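Local atomic coordinates of histidine triad (HIT) protein (Clostridium difficile, PDB entry 4EGU), a protein that binds zinc and guanosine monophosphate and, as a histidine triad protein, probably acts as a nucleotide hydrolase or transferase. Residues 71-74 against 75-79. Sequence-based numbering, arbitrary orientation. Where two conformers were deposited one is given.
Sequences NKIA and KEKGF
At the C-terminal end of helix 61-77, where the chain leaves the helix through Gly78, the Phe79 ring packs back on Ala74 and Ile73 of the last turns. Ala74 CA stands over one face of the ring, 3.6 Å from its centroid and 21° off the normal, which meets the geometry of a CH-pi contact. The methyl CB of Ala74 adds a close approach of 3.4 Å to Phe79 CE2. Phe79 CG sits between its own backbone N and carbonyl carbon (chi1 62°), and this rotation turns the ring back toward the helix. Ile73 CG2 reaches Phe79 CZ obliquely at 4.0 Å and also meets the aliphatic CG of Lys77.

The backbone shows how the helix stops. Successive i+4 to i backbone bonds run from Lys75 N to Asn71 O, from Glu76 N to Lys72 O and from Lys77 N to Ile73 O, the last 2.9 Å long. The next, Gly78 N to Ala74 O, is weak, with an N-H...O angle of 128°, and Gly78 itself has positive phi (93°), evidence that the helical path ends there. One turn earlier, a water accepts from Asn71 ND2 at 2.9 Å and, weakly, from Lys75 NZ at 3.3 Å; the extended Lys75 chain carries its amine to that water.

Asn71 ND2 also hydrogen-bonds Leu52 O of the second subunit, whose Ile53 packs on Asn71, Ala74 and Lys75, so this side of the helix end lies at the dimer interface. Within the chain, Phe79 packs against Tyr39 and strand 103-107, Ala74 touches Phe84 of strand 84-90, and Ile73 rests on strand 20-23.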
# COMPACT_ATOMS: atom_id res chain seq x y z
N ASN A 71 -9.28 5.96 -3.11
CA ASN A 71 -9.35 7.22 -3.82
C ASN A 71 -10.75 7.85 -3.72
O ASN A 71 -10.87 9.07 -3.62
CB ASN A 71 -8.94 7.08 -5.28
CG ASN A 71 -7.44 7.11 -5.47
OD1 ASN A 71 -6.66 7.20 -4.51
ND2 ASN A 71 -7.03 7.05 -6.72
N LYS A 72 -11.80 7.03 -3.73
CA LYS A 72 -13.16 7.56 -3.59
C LYS A 72 -13.34 8.23 -2.24
O LYS A 72 -13.99 9.28 -2.14
CB LYS A 72 -14.19 6.44 -3.78
CG LYS A 72 -14.40 6.05 -5.23
CD LYS A 72 -15.42 4.95 -5.40
CE LYS A 72 -15.92 4.84 -6.83
NZ LYS A 72 -16.61 6.07 -7.27
N ILE A 73 -12.82 7.61 -1.18
CA ILE A 73 -12.91 8.17 0.15
C ILE A 73 -12.11 9.47 0.21
O ILE A 73 -12.59 10.49 0.73
CB ILE A 73 -12.44 7.16 1.21
CG1 ILE A 73 -13.35 5.93 1.27
CG2 ILE A 73 -12.34 7.81 2.59
CD1 ILE A 73 -12.74 4.76 2.03
N ALA A 74 -10.90 9.46 -0.34
CA ALA A 74 -10.06 10.65 -0.35
C ALA A 74 -10.78 11.82 -1.01
O ALA A 74 -10.72 12.95 -0.53
CB ALA A 74 -8.75 10.37 -1.05
N LYS A 75 -11.40 11.56 -2.16
CA LYS A 75 -12.08 12.63 -2.90
C LYS A 75 -13.28 13.17 -2.15
O LYS A 75 -13.50 14.37 -2.13
CB LYS A 75 -12.47 12.14 -4.30
CG LYS A 75 -11.27 11.90 -5.21
CD LYS A 75 -11.57 11.18 -6.53
CE LYS A 75 -10.30 10.78 -7.32
NZ LYS A 75 -10.55 9.94 -8.54
N GLU A 76 -14.06 12.31 -1.52
CA GLU A 76 -15.20 12.73 -0.73
C GLU A 76 -14.78 13.60 0.44
O GLU A 76 -15.37 14.62 0.75
CB GLU A 76 -15.87 11.52 -0.16
CG GLU A 76 -17.04 11.86 0.71
CD GLU A 76 -17.50 10.66 1.49
OE1 GLU A 76 -16.68 9.75 1.73
OE2 GLU A 76 -18.69 10.60 1.86
N LYS A 77 -13.72 13.17 1.13
CA LYS A 77 -13.29 13.79 2.39
C LYS A 77 -12.37 15.00 2.22
O LYS A 77 -12.13 15.72 3.17
CB LYS A 77 -12.59 12.75 3.26
CG LYS A 77 -13.47 11.60 3.70
CD LYS A 77 -14.75 12.10 4.37
CE LYS A 77 -15.40 11.00 5.18
NZ LYS A 77 -16.47 11.53 6.08
N GLY A 78 -11.83 15.19 1.02
CA GLY A 78 -10.96 16.32 0.73
C GLY A 78 -9.47 16.07 0.89
O GLY A 78 -8.63 16.95 0.59
N PHE A 79 -9.11 14.90 1.38
CA PHE A 79 -7.69 14.63 1.52
C PHE A 79 -7.04 14.14 0.23
O PHE A 79 -5.84 13.88 0.20
CB PHE A 79 -7.33 13.79 2.77
CG PHE A 79 -7.92 12.40 2.80
CD1 PHE A 79 -9.03 12.11 3.58
CD2 PHE A 79 -7.32 11.36 2.11
CE1 PHE A 79 -9.55 10.83 3.64
CE2 PHE A 79 -7.83 10.07 2.16
CZ PHE A 79 -8.95 9.81 2.93
O HOH W 1 -8.89 7.09 -8.97